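Local coordinates for protein glycosyl hydrolase family 88 (Pedobacter heparinus, PDB 3WIW) that hydrolyses unsaturated glucuronyl saccharides derived from heparin, as a family 88 glycoside hydrolase built on an alpha6/alpha6-barrel, at residues W167-I173 / H218-T224; A286-P290 / D335-L340; W83-E87 / N127-T132; L179-Y183 / M257-T262. All blocks are in the same frame, centred on the assembly; numbering follows the deposited sequence. Where two conformers were deposited one is given.

Contact 1: residues W167-I173 / H218-T224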
loop_
_atom_site.group_PDB
_atom_site.type_symbol
_atom_site.label_atom_id
_atom_site.label_comp_id
_atom_site.label_asym_id
_atom_site.label_seq_id
_atom_site.Cartn_x
_atom_site.Cartn_y
_atom_site.Cartn_z
ATOM N N TRP A 167 9.406 -20.309 9.993
ATOM C CA TRP A 167 9.540 -19.320 11.067
ATOM C C TRP A 167 8.595 -19.600 12.210
ATOM O O TRP A 167 7.443 -19.982 12.010
ATOM C CB TRP A 167 9.263 -17.895 10.592
ATOM C CG TRP A 167 9.998 -17.487 9.383
ATOM C CD1 TRP A 167 11.167 -16.781 9.324
ATOM C CD2 TRP A 167 9.600 -17.728 8.038
ATOM N NE1 TRP A 167 11.525 -16.578 8.015
ATOM C CE2 TRP A 167 10.578 -17.152 7.205
ATOM C CE3 TRP A 167 8.518 -18.391 7.453
ATOM C CZ2 TRP A 167 10.498 -17.208 5.821
ATOM C CZ3 TRP A 167 8.443 -18.451 6.084
ATOM C CH2 TRP A 167 9.426 -17.862 5.279
ATOM N N GLN A 168 9.102 -19.382 13.412
ATOM C CA GLN A 168 8.313 -19.461 14.617
ATOM C C GLN A 168 7.268 -18.346 14.641
ATOM O O GLN A 168 6.112 -18.552 15.019
ATOM C CB GLN A 168 9.271 -19.334 15.796
ATOM C CG GLN A 168 8.607 -19.246 17.110
ATOM C CD GLN A 168 9.552 -19.510 18.263
ATOM O OE1 GLN A 168 9.252 -19.168 19.402
ATOM N NE2 GLN A 168 10.695 -20.134 17.972
ATOM N N PHE A 169 7.673 -17.154 14.227
ATOM C CA PHE A 169 6.800 -15.992 14.320
ATOM C C PHE A 169 7.337 -14.901 13.418
ATOM O O PHE A 169 8.051 -14.015 13.866
ATOM C CB PHE A 169 6.708 -15.524 15.786
ATOM C CG PHE A 169 5.562 -14.581 16.066
ATOM C CD1 PHE A 169 5.646 -13.233 15.732
ATOM C CD2 PHE A 169 4.397 -15.044 16.681
ATOM C CE1 PHE A 169 4.596 -12.361 15.989
ATOM C CE2 PHE A 169 3.330 -14.173 16.938
ATOM C CZ PHE A 169 3.434 -12.828 16.603
ATOM N N PRO A 170 7.003 -14.983 12.130
ATOM C CA PRO A 170 7.522 -14.017 11.168
ATOM C C PRO A 170 6.681 -12.754 11.128
ATOM O O PRO A 170 5.435 -12.830 11.103
ATOM C CB PRO A 170 7.416 -14.762 9.841
ATOM C CG PRO A 170 6.187 -15.664 10.029
ATOM C CD PRO A 170 6.175 -16.021 11.493
ATOM N N VAL A 171 7.352 -11.605 11.101
ATOM C CA VAL A 171 6.680 -10.307 10.944
ATOM C C VAL A 171 7.351 -9.580 9.787
ATOM O O VAL A 171 8.578 -9.401 9.776
ATOM C CB VAL A 171 6.805 -9.461 12.235
ATOM C CG1 VAL A 171 6.108 -8.097 12.055
ATOM C CG2 VAL A 171 6.191 -10.208 13.410
ATOM N N ILE A 172 6.574 -9.200 8.786
ATOM C CA ILE A 172 7.137 -8.508 7.633
ATOM C C ILE A 172 6.870 -7.008 7.705
ATOM O O ILE A 172 5.914 -6.578 8.351
ATOM C CB ILE A 172 6.645 -9.116 6.290
ATOM C CG1 ILE A 172 5.149 -8.856 5.998
ATOM C CG2 ILE A 172 6.944 -10.608 6.276
ATOM C CD1 ILE A 172 4.665 -9.551 4.703
ATOM N N ILE A 173 7.712 -6.217 7.050
ATOM C CA ILE A 173 7.569 -4.771 7.073
ATOM C C ILE A 173 6.184 -4.353 6.520
ATOM O O ILE A 173 5.588 -3.357 6.988
ATOM C CB ILE A 173 8.752 -4.096 6.316
ATOM C CG1 ILE A 173 8.811 -2.603 6.619
ATOM C CG2 ILE A 173 8.653 -4.312 4.787
ATOM C CD1 ILE A 173 9.296 -2.262 8.043
ATOM N N HIS A 218 13.236 -6.953 5.573
ATOM C CA HIS A 218 11.910 -7.399 5.173
ATOM C C HIS A 218 11.238 -8.167 6.319
ATOM O O HIS A 218 10.139 -7.800 6.748
ATOM C CB HIS A 218 11.964 -8.225 3.878
ATOM C CG HIS A 218 10.623 -8.398 3.239
ATOM N ND1 HIS A 218 10.445 -8.973 2.000
ATOM C CD2 HIS A 218 9.384 -8.073 3.690
ATOM C CE1 HIS A 218 9.158 -8.986 1.707
ATOM N NE2 HIS A 218 8.495 -8.449 2.719
ATOM N N VAL A 219 11.889 -9.229 6.809
ATOM C CA VAL A 219 11.319 -10.129 7.803
ATOM C C VAL A 219 12.128 -10.105 9.081
ATOM O O VAL A 219 13.349 -10.271 9.067
ATOM C CB VAL A 219 11.327 -11.584 7.289
ATOM C CG1 VAL A 219 10.611 -12.535 8.255
ATOM C CG2 VAL A 219 10.659 -11.645 5.965
ATOM N N ILE A 220 11.440 -9.904 10.192
ATOM C CA ILE A 220 12.000 -10.213 11.504
ATOM C C ILE A 220 11.244 -11.419 12.048
ATOM O O ILE A 220 10.005 -11.442 12.057
ATOM C CB ILE A 220 11.853 -9.016 12.473
ATOM C CG1 ILE A 220 12.543 -7.765 11.887
ATOM C CG2 ILE A 220 12.415 -9.353 13.860
ATOM C CD1 ILE A 220 14.049 -7.884 11.740
ATOM N N SER A 221 11.994 -12.427 12.485
ATOM C CA SER A 221 11.413 -13.594 13.131
ATOM C C SER A 221 11.626 -13.505 14.629
ATOM O O SER A 221 12.742 -13.238 15.096
ATOM C CB SER A 221 12.026 -14.887 12.608
ATOM O OG SER A 221 11.342 -15.985 13.180
ATOM N N TYR A 222 10.560 -13.748 15.385
ATOM C CA TYR A 222 10.608 -13.634 16.837
ATOM C C TYR A 222 10.406 -14.959 17.551
ATOM O O TYR A 222 9.822 -15.896 16.994
ATOM C CB TYR A 222 9.486 -12.703 17.282
ATOM C CG TYR A 222 9.640 -11.250 16.887
ATOM C CD1 TYR A 222 10.329 -10.359 17.710
ATOM C CD2 TYR A 222 9.058 -10.754 15.723
ATOM C CE1 TYR A 222 10.434 -9.011 17.382
ATOM C CE2 TYR A 222 9.180 -9.402 15.372
ATOM C CZ TYR A 222 9.868 -8.539 16.216
ATOM O OH TYR A 222 9.991 -7.197 15.895
ATOM N N ASP A 223 10.842 -15.010 18.806
ATOM C CA ASP A 223 10.532 -16.112 19.694
ATOM C C ASP A 223 9.158 -15.827 20.270
ATOM O O ASP A 223 8.936 -14.765 20.864
ATOM C CB ASP A 223 11.561 -16.145 20.821
ATOM C CG ASP A 223 11.395 -17.334 21.740
ATOM O OD1 ASP A 223 10.403 -17.390 22.505
ATOM O OD2 ASP A 223 12.288 -18.201 21.727
ATOM N N THR A 224 8.226 -16.758 20.100
ATOM C CA THR A 224 6.838 -16.518 20.505
ATOM C C THR A 224 6.630 -16.369 22.001
ATOM O O THR A 224 5.637 -15.790 22.430
ATOM C CB THR A 224 5.896 -17.650 20.073
ATOM O OG1 THR A 224 6.252 -18.853 20.764
ATOM C CG2 THR A 224 5.958 -17.867 18.582
HETATM O O HOH W 1 12.397 -18.490 13.576
#
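Q168 stretches across to D223 and T224, its extended chain running from CG, anti to the backbone N (chi1 174°), out to the amide. CB lies beside the carbonyl of Y222, CG lies by the T224 methyl in the conformer given, and CD rests near D223 CA. At the tip OE1 accepts from T224 N at 2.7 Å, the donor above the amide plane, and takes, in that conformer, a weak second bond from T224 OG1. A leucine here would probably leave T224 N without this acceptor and the chain at T224 less firmly held. Beyond it strands 170-172 and 219-222 pair antiparallel in a three-stranded sheet with 229-233. V171 and I220 exchange two backbone hydrogen bonds. One face carries I172 CG2 against V219 CG2 (3.9 Å); on the other, V171 CG2 meets the Y222 ring edge at CE2 (3.7 Å). H218 O accepts from I173 N past the paired residues, while its imidazole bonds Q236 N through ND1 and D174, the predicted proton donor, through NE2.

Contact 2: residues A286-P290 / D335-L340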
loop_
_atom_site.group_PDB
_atom_site.type_symbol
_atom_site.label_atom_id
_atom_site.label_comp_id
_atom_site.label_asym_id
_atom_site.label_seq_id
_atom_site.Cartn_x
_atom_site.Cartn_y
_atom_site.Cartn_z
ATOM N N ALA A 286 17.264 9.674 -11.046
ATOM C CA ALA A 286 16.894 11.048 -11.356
ATOM C C ALA A 286 15.382 11.272 -11.468
ATOM O O ALA A 286 14.889 12.330 -11.077
ATOM C CB ALA A 286 17.577 11.510 -12.619
ATOM N N ASP A 287 14.654 10.302 -12.019
ATOM C CA ASP A 287 13.213 10.479 -12.224
ATOM C C ASP A 287 12.392 10.041 -11.006
ATOM O O ASP A 287 11.169 10.076 -11.054
ATOM C CB ASP A 287 12.723 9.761 -13.489
ATOM C CG ASP A 287 12.859 8.253 -13.424
ATOM O OD1 ASP A 287 13.095 7.690 -12.339
ATOM O OD2 ASP A 287 12.688 7.624 -14.486
ATOM N N LYS A 288 13.066 9.609 -9.938
ATOM C CA LYS A 288 12.457 9.309 -8.636
ATOM C C LYS A 288 11.573 8.066 -8.600
ATOM O O LYS A 288 10.828 7.884 -7.645
ATOM C CB LYS A 288 11.738 10.542 -8.068
ATOM C CG LYS A 288 12.717 11.691 -7.863
ATOM C CD LYS A 288 12.061 12.952 -7.365
ATOM C CE LYS A 288 13.105 13.989 -7.058
ATOM N NZ LYS A 288 13.809 14.353 -8.319
ATOM N N ILE A 289 11.694 7.184 -9.595
ATOM C CA ILE A 289 11.039 5.888 -9.520
ATOM C C ILE A 289 12.083 4.874 -9.054
ATOM O O ILE A 289 13.055 4.629 -9.765
ATOM C CB ILE A 289 10.443 5.449 -10.860
ATOM C CG1 ILE A 289 9.642 6.579 -11.507
ATOM C CG2 ILE A 289 9.616 4.167 -10.652
ATOM C CD1 ILE A 289 8.540 7.167 -10.599
ATOM N N PRO A 290 11.939 4.354 -7.833
ATOM C CA PRO A 290 13.060 3.553 -7.304
ATOM C C PRO A 290 13.413 2.313 -8.116
ATOM O O PRO A 290 12.562 1.713 -8.771
ATOM C CB PRO A 290 12.555 3.110 -5.913
ATOM C CG PRO A 290 11.550 4.172 -5.536
ATOM C CD PRO A 290 10.864 4.528 -6.834
ATOM N N ASP A 335 7.097 15.421 -7.994
ATOM C CA ASP A 335 8.006 14.983 -9.058
ATOM C C ASP A 335 7.750 13.509 -9.381
ATOM O O ASP A 335 7.720 13.133 -10.554
ATOM C CB ASP A 335 9.461 15.154 -8.633
ATOM C CG ASP A 335 9.901 16.607 -8.585
ATOM O OD1 ASP A 335 9.257 17.472 -9.232
ATOM O OD2 ASP A 335 10.918 16.884 -7.900
ATOM N N ILE A 336 7.552 12.662 -8.362
ATOM C CA ILE A 336 7.238 11.268 -8.628
ATOM C C ILE A 336 5.951 11.185 -9.432
ATOM O O ILE A 336 5.871 10.435 -10.414
ATOM C CB ILE A 336 7.013 10.473 -7.323
ATOM C CG1 ILE A 336 8.324 10.310 -6.542
ATOM C CG2 ILE A 336 6.402 9.119 -7.641
ATOM C CD1 ILE A 336 8.094 9.823 -5.094
ATOM N N LEU A 337 4.926 11.920 -9.014
ATOM C CA LEU A 337 3.651 11.851 -9.715
ATOM C C LEU A 337 3.733 12.318 -11.165
ATOM O O LEU A 337 3.067 11.745 -12.040
ATOM C CB LEU A 337 2.555 12.605 -8.954
ATOM C CG LEU A 337 2.155 12.004 -7.611
ATOM C CD1 LEU A 337 1.089 12.898 -6.999
ATOM C CD2 LEU A 337 1.659 10.577 -7.799
ATOM N N LYS A 338 4.550 13.334 -11.432
ATOM C CA LYS A 338 4.728 13.757 -12.808
ATOM C C LYS A 338 5.368 12.647 -13.642
ATOM O O LYS A 338 4.966 12.433 -14.782
ATOM C CB LYS A 338 5.520 15.048 -12.868
ATOM C CG LYS A 338 4.675 16.239 -12.464
ATOM C CD LYS A 338 5.497 17.510 -12.316
ATOM C CE LYS A 338 4.588 18.699 -12.087
ATOM N NZ LYS A 338 5.341 19.968 -11.969
ATOM N N THR A 339 6.346 11.931 -13.090
ATOM C CA THR A 339 6.942 10.794 -13.799
ATOM C C THR A 339 5.944 9.646 -14.001
ATOM O O THR A 339 5.833 9.085 -15.107
ATOM C CB THR A 339 8.218 10.282 -13.085
ATOM O OG1 THR A 339 9.192 11.332 -13.025
ATOM C CG2 THR A 339 8.828 9.096 -13.841
ATOM N N LEU A 340 5.222 9.290 -12.943
ATOM C CA LEU A 340 4.234 8.223 -13.039
ATOM C C LEU A 340 3.117 8.543 -14.019
ATOM O O LEU A 340 2.520 7.629 -14.585
ATOM C CB LEU A 340 3.644 7.884 -11.666
ATOM C CG LEU A 340 4.606 7.172 -10.717
ATOM C CD1 LEU A 340 3.834 6.904 -9.440
ATOM C CD2 LEU A 340 5.137 5.839 -11.272
#
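I289 turns CG1 beside its backbone N (chi1 -47°) and bends again at chi2 (-55°), which brings CD1 up against T339 and L340, while T339 holds CG2 anti to its own N and presents it to the loop. The loop 286-290, between helices 265-279 and 306-322, is shaped by an Asx turn and lies against the last turns of helix 327-340. In that turn D287 OD1 accepts from I289 N at 3.1 Å, met from above the carboxylate plane, and the same oxygen has a salt bridge to R304. I289 and T339 meet tip to tip, CG1 of the isoleucine 3.5 Å from CG2 of the threonine. CD1 of I289 also reaches L340 CD2 at 3.7 Å and lies more loosely against I336 CG2. A309 of helix 306-322 and Y345 cover this apolar patch from outside the two segments.

On the partly exposed side, K288 lays its aliphatic chain over the helix: CB packs on I336 CG1, and CD touches D335 CB at 3.6 Å. Its amine and D335 OD2 form only a long salt bridge, and that carboxylate oxygen is also paired with K331. Between the apolar and charged ends, T339 OG1 stands 3.1 Å from the carbonyl O of D287.

Contact 3: residues W83-E87 / N127-T132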
loop_
_atom_site.group_PDB
_atom_site.type_symbol
_atom_site.label_atom_id
_atom_site.label_comp_id
_atom_site.label_asym_id
_atom_site.label_seq_id
_atom_site.Cartn_x
_atom_site.Cartn_y
_atom_site.Cartn_z
ATOM N N TRP A 83 -13.252 2.937 -5.706
ATOM C CA TRP A 83 -13.699 3.968 -4.764
ATOM C C TRP A 83 -12.920 5.260 -4.965
ATOM O O TRP A 83 -13.497 6.353 -5.016
ATOM C CB TRP A 83 -13.588 3.508 -3.300
ATOM C CG TRP A 83 -14.611 2.469 -2.943
ATOM C CD1 TRP A 83 -14.373 1.157 -2.642
ATOM C CD2 TRP A 83 -16.039 2.639 -2.924
ATOM N NE1 TRP A 83 -15.564 0.512 -2.390
ATOM C CE2 TRP A 83 -16.602 1.394 -2.576
ATOM C CE3 TRP A 83 -16.890 3.724 -3.168
ATOM C CZ2 TRP A 83 -17.985 1.200 -2.460
ATOM C CZ3 TRP A 83 -18.255 3.532 -3.068
ATOM C CH2 TRP A 83 -18.791 2.281 -2.692
ATOM N N TYR A 84 -11.602 5.152 -5.088
ATOM C CA TYR A 84 -10.800 6.344 -5.336
ATOM C C TYR A 84 -11.133 7.041 -6.672
ATOM O O TYR A 84 -11.204 8.268 -6.739
ATOM C CB TYR A 84 -9.317 6.010 -5.266
ATOM C CG TYR A 84 -8.750 5.776 -3.875
ATOM C CD1 TYR A 84 -9.415 6.212 -2.710
ATOM C CD2 TYR A 84 -7.542 5.105 -3.725
ATOM C CE1 TYR A 84 -8.859 5.998 -1.452
ATOM C CE2 TYR A 84 -6.993 4.880 -2.478
ATOM C CZ TYR A 84 -7.632 5.341 -1.346
ATOM O OH TYR A 84 -7.062 5.131 -0.106
ATOM N N GLY A 85 -11.364 6.264 -7.729
ATOM C CA GLY A 85 -11.775 6.808 -9.007
ATOM C C GLY A 85 -13.085 7.568 -8.870
ATOM O O GLY A 85 -13.243 8.643 -9.439
ATOM N N TYR A 86 -14.015 7.031 -8.077
ATOM C CA TYR A 86 -15.269 7.719 -7.795
ATOM C C TYR A 86 -15.031 9.031 -7.047
ATOM O O TYR A 86 -15.615 10.061 -7.386
ATOM C CB TYR A 86 -16.201 6.812 -6.986
ATOM C CG TYR A 86 -17.410 7.529 -6.435
ATOM C CD1 TYR A 86 -18.294 8.193 -7.275
ATOM C CD2 TYR A 86 -17.676 7.531 -5.074
ATOM C CE1 TYR A 86 -19.410 8.856 -6.777
ATOM C CE2 TYR A 86 -18.781 8.176 -4.578
ATOM C CZ TYR A 86 -19.646 8.841 -5.422
ATOM O OH TYR A 86 -20.745 9.481 -4.893
ATOM N N GLU A 87 -14.164 9.005 -6.040
ATOM C CA GLU A 87 -13.891 10.223 -5.275
ATOM C C GLU A 87 -13.248 11.316 -6.125
ATOM O O GLU A 87 -13.575 12.497 -5.987
ATOM C CB GLU A 87 -13.019 9.921 -4.060
ATOM C CG GLU A 87 -13.717 9.084 -3.027
ATOM C CD GLU A 87 -12.888 8.970 -1.779
ATOM O OE1 GLU A 87 -11.954 8.148 -1.771
ATOM O OE2 GLU A 87 -13.148 9.723 -0.812
ATOM N N ASN A 127 -12.827 1.589 2.569
ATOM C CA ASN A 127 -13.110 2.728 1.714
ATOM C C ASN A 127 -14.600 2.870 1.420
ATOM O O ASN A 127 -15.134 3.981 1.431
ATOM C CB ASN A 127 -12.294 2.643 0.420
ATOM C CG ASN A 127 -10.896 3.171 0.597
ATOM O OD1 ASN A 127 -10.702 4.253 1.163
ATOM N ND2 ASN A 127 -9.908 2.398 0.174
ATOM N N ALA A 128 -15.271 1.748 1.176
ATOM C CA ALA A 128 -16.693 1.745 0.887
ATOM C C ALA A 128 -17.461 2.398 2.041
ATOM O O ALA A 128 -18.332 3.241 1.825
ATOM C CB ALA A 128 -17.170 0.323 0.718
ATOM N N TYR A 129 -17.156 2.004 3.272
ATOM C CA TYR A 129 -17.884 2.521 4.419
ATOM C C TYR A 129 -17.559 4.001 4.646
ATOM O O TYR A 129 -18.452 4.789 4.984
ATOM C CB TYR A 129 -17.588 1.709 5.669
ATOM C CG TYR A 129 -18.504 2.078 6.809
ATOM C CD1 TYR A 129 -19.888 1.864 6.718
ATOM C CD2 TYR A 129 -18.002 2.662 7.966
ATOM C CE1 TYR A 129 -20.744 2.205 7.755
ATOM C CE2 TYR A 129 -18.855 3.012 9.013
ATOM C CZ TYR A 129 -20.223 2.776 8.887
ATOM O OH TYR A 129 -21.107 3.095 9.894
ATOM N N ARG A 130 -16.299 4.382 4.427
ATOM C CA ARG A 130 -15.914 5.776 4.590
ATOM C C ARG A 130 -16.661 6.651 3.575
ATOM O O ARG A 130 -17.210 7.712 3.911
ATOM C CB ARG A 130 -14.402 5.931 4.424
ATOM C CG ARG A 130 -13.939 7.381 4.530
ATOM C CD ARG A 130 -12.426 7.513 4.297
ATOM N NE ARG A 130 -12.031 6.894 3.031
ATOM C CZ ARG A 130 -12.136 7.492 1.847
ATOM N NH1 ARG A 130 -12.593 8.743 1.763
ATOM N NH2 ARG A 130 -11.794 6.834 0.750
ATOM N N VAL A 131 -16.690 6.202 2.327
ATOM C CA VAL A 131 -17.292 6.999 1.265
ATOM C C VAL A 131 -18.825 7.094 1.399
ATOM O O VAL A 131 -19.405 8.174 1.233
ATOM C CB VAL A 131 -16.873 6.475 -0.132
ATOM C CG1 VAL A 131 -17.689 7.149 -1.240
ATOM C CG2 VAL A 131 -15.355 6.686 -0.358
ATOM N N THR A 132 -19.483 5.979 1.727
ATOM C CA THR A 132 -20.937 5.896 1.634
ATOM C C THR A 132 -21.662 5.933 2.979
ATOM O O THR A 132 -22.844 6.277 3.024
ATOM C CB THR A 132 -21.368 4.602 0.921
ATOM O OG1 THR A 132 -21.122 3.474 1.773
ATOM C CG2 THR A 132 -20.663 4.433 -0.431
HETATM O O HOH W 2 -8.524 5.479 2.167
#
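Helices 77-89 and 117-132 of the alpha6/alpha6-barrel pack side by side here, their short segments running the same way at 24° with axes 10.8 Å apart. The joint is a knob into a hole: the W83 side chain sits among N127, A128, V131 and T132. A128 lies over one face of the indole, its CA 3.8 Å from the centroid of the six-membered ring in a CH-pi contact, and A128 CB touches W83 CZ2 at 3.4 Å. T132 CG2 approaches the far end of the same ring at CH2. V131 divides its branches, CG1 meeting the edge of the Y86 ring at CE2 (3.7 Å) and CG2 lying against the carboxylate of E87.

At the more open end R130, bent at chi3 (54°), turns its guanidinium back to E87 and grips it end-on with two nitrogens. NH2 donates to E87 OE1 and NH1 to E87 OE2, each 2.8 Å, with the two planes 38° apart; OE1 also pairs with K386. This polar cluster extends to N127, whose OD1 takes a bond from R130 NH2 at 2.8 Å; a water donates both to that OD1 and to Y84 OH, itself bonded to E383 OE1.

Contact 4: residues L179-Y183 / M257-T262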
loop_
_atom_site.group_PDB
_atom_site.type_symbol
_atom_site.label_atom_id
_atom_site.label_comp_id
_atom_site.label_asym_id
_atom_site.label_seq_id
_atom_site.Cartn_x
_atom_site.Cartn_y
_atom_site.Cartn_z
ATOM N N LEU A 179 -1.934 -2.184 9.885
ATOM C CA LEU A 179 -2.295 -1.529 11.144
ATOM C C LEU A 179 -3.398 -0.488 10.987
ATOM O O LEU A 179 -4.156 -0.259 11.931
ATOM C CB LEU A 179 -1.074 -0.891 11.799
ATOM C CG LEU A 179 0.100 -1.830 12.055
ATOM C CD1 LEU A 179 1.185 -1.059 12.787
ATOM C CD2 LEU A 179 -0.323 -3.101 12.791
ATOM N N GLU A 180 -3.508 0.117 9.799
ATOM C CA GLU A 180 -4.471 1.204 9.602
ATOM C C GLU A 180 -5.891 0.700 9.933
ATOM O O GLU A 180 -6.683 1.377 10.605
ATOM C CB GLU A 180 -4.397 1.749 8.173
ATOM C CG GLU A 180 -5.224 3.030 8.059
ATOM C CD GLU A 180 -5.197 3.659 6.695
ATOM O OE1 GLU A 180 -6.025 4.556 6.436
ATOM O OE2 GLU A 180 -4.313 3.313 5.901
ATOM N N TYR A 181 -6.190 -0.500 9.447
ATOM C CA TYR A 181 -7.451 -1.174 9.715
ATOM C C TYR A 181 -7.735 -1.247 11.215
ATOM O O TYR A 181 -8.847 -0.902 11.664
ATOM C CB TYR A 181 -7.373 -2.568 9.124
ATOM C CG TYR A 181 -8.668 -3.384 9.107
ATOM C CD1 TYR A 181 -9.927 -2.850 9.429
ATOM C CD2 TYR A 181 -8.602 -4.733 8.724
ATOM C CE1 TYR A 181 -11.076 -3.668 9.361
ATOM C CE2 TYR A 181 -9.706 -5.532 8.641
ATOM C CZ TYR A 181 -10.943 -5.011 8.962
ATOM O OH TYR A 181 -12.028 -5.843 8.854
ATOM N N LEU A 182 -6.750 -1.649 12.018
ATOM C CA LEU A 182 -6.962 -1.776 13.458
ATOM C C LEU A 182 -7.059 -0.434 14.163
ATOM O O LEU A 182 -7.803 -0.332 15.142
ATOM C CB LEU A 182 -5.865 -2.606 14.106
ATOM C CG LEU A 182 -5.923 -4.114 13.957
ATOM C CD1 LEU A 182 -4.835 -4.750 14.810
ATOM C CD2 LEU A 182 -7.293 -4.626 14.359
ATOM N N TYR A 183 -6.275 0.568 13.763
ATOM C CA TYR A 183 -6.460 1.887 14.379
ATOM C C TYR A 183 -7.894 2.370 14.182
ATOM O O TYR A 183 -8.554 2.838 15.120
ATOM C CB TYR A 183 -5.518 2.923 13.790
ATOM C CG TYR A 183 -4.036 2.749 14.065
ATOM C CD1 TYR A 183 -3.536 2.597 15.359
ATOM C CD2 TYR A 183 -3.115 2.820 13.014
ATOM C CE1 TYR A 183 -2.171 2.478 15.574
ATOM C CE2 TYR A 183 -1.755 2.695 13.232
ATOM C CZ TYR A 183 -1.289 2.534 14.509
ATOM O OH TYR A 183 0.067 2.429 14.731
ATOM N N MET A 257 1.254 7.111 8.413
ATOM C CA MET A 257 -0.114 6.743 8.765
ATOM C C MET A 257 -0.247 6.506 10.276
ATOM O O MET A 257 -1.247 6.915 10.888
ATOM C CB MET A 257 -0.547 5.536 7.922
ATOM C CG MET A 257 -1.858 4.880 8.329
ATOM S SD MET A 257 -1.709 3.682 9.695
ATOM C CE MET A 257 -0.653 2.458 8.913
ATOM N N SER A 258 0.738 5.864 10.915
ATOM C CA SER A 258 0.647 5.648 12.368
ATOM C C SER A 258 0.662 6.976 13.100
ATOM O O SER A 258 -0.032 7.119 14.101
ATOM C CB SER A 258 1.793 4.780 12.868
ATOM O OG SER A 258 1.614 3.422 12.477
ATOM N N TYR A 259 1.459 7.948 12.630
ATOM C CA TYR A 259 1.386 9.291 13.199
ATOM C C TYR A 259 -0.012 9.893 13.036
ATOM O O TYR A 259 -0.593 10.417 13.991
ATOM C CB TYR A 259 2.461 10.236 12.659
ATOM C CG TYR A 259 2.314 11.613 13.285
ATOM C CD1 TYR A 259 2.634 11.832 14.625
ATOM C CD2 TYR A 259 1.782 12.673 12.562
ATOM C CE1 TYR A 259 2.485 13.077 15.197
ATOM C CE2 TYR A 259 1.635 13.933 13.126
ATOM C CZ TYR A 259 1.983 14.126 14.445
ATOM O OH TYR A 259 1.837 15.368 15.009
ATOM N N LYS A 260 -0.554 9.820 11.830
ATOM C CA LYS A 260 -1.866 10.393 11.544
ATOM C C LYS A 260 -2.922 9.834 12.500
ATOM O O LYS A 260 -3.770 10.577 13.006
ATOM C CB LYS A 260 -2.236 10.080 10.098
ATOM C CG LYS A 260 -3.538 10.673 9.591
ATOM C CD LYS A 260 -3.626 10.259 8.110
ATOM C CE LYS A 260 -4.673 10.977 7.294
ATOM N NZ LYS A 260 -4.606 10.410 5.912
ATOM N N ASP A 261 -2.844 8.530 12.764
ATOM C CA ASP A 261 -3.875 7.847 13.525
ATOM C C ASP A 261 -3.651 7.832 15.041
ATOM O O ASP A 261 -4.595 7.588 15.780
ATOM C CB ASP A 261 -4.032 6.420 13.006
ATOM C CG ASP A 261 -4.572 6.362 11.578
ATOM O OD1 ASP A 261 -4.970 7.402 11.010
ATOM O OD2 ASP A 261 -4.602 5.256 11.023
ATOM N N THR A 262 -2.426 8.084 15.510
ATOM C CA THR A 262 -2.141 8.041 16.957
ATOM C C THR A 262 -1.640 9.355 17.530
ATOM O O THR A 262 -1.690 9.565 18.739
ATOM C CB THR A 262 -1.070 6.994 17.314
ATOM O OG1 THR A 262 0.205 7.432 16.824
ATOM C CG2 THR A 262 -1.412 5.640 16.741
HETATM O O HOH W 3 -7.006 4.302 10.631
HETATM O O HOH W 4 -5.187 6.824 8.226
#
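Y183 wedges its ring among M257, S258, D261 and T262, and this knob is the tight part of the contact. The hydroxyl donates to S258 OG at 2.9 Å, and S258 OG is bonded in addition to G254. M257, bent at chi2 and chi3, brings SD to the edge of the ring, 4.8 Å from its centroid, a Met-aromatic contact in which the sulfur lies near the ring plane. T262 CG2 comes within 3.5 Å of Y183 CE1, and SD also touches E180 CB at 3.6 Å. An alanine in place of Y183 is likely to open a gap between the helices and deprive S258 OG of its donor.

On the solvent side the helices are joined largely through water. One water donates to the carbonyl of E180 and, at 2.6 Å, to D261 OD2; another donates to D261 OD1 and weakly to E180 OE1, and therefore bridges two carboxylates that, if both are ionised, would probably repel each other.

The segments of helices 175-188 and 245-262 run nearly parallel (2°). Helix 192-208 packs on Y183 through A198 and A202, F195 adds its ring, and F267 of helix 265-279 touches S258 and T262.

Contacts 3 and 4 join barrel helices, contact 2 lays a loop on another helix, and contact 1 pairs two strands of the small sheet beside the predicted active site. Beside D174, the side chain of H218 is about 4 Å from that of T234, and I172 about 4 Å from a bound HEPES molecule. Helix 175-188 follows strand 170-172 directly, which ties contact 1 to contact 4, their nearest atoms about 8 Å apart. Contacts 3 and 4 come within about 7 Å, whereas contacts 1 and 3, 34 Å between centres, lie on opposite sides of the chain's centre. In contact 2 the side chain of I289 is about 11 Å from that of R246, a predicted substrate-binding residue.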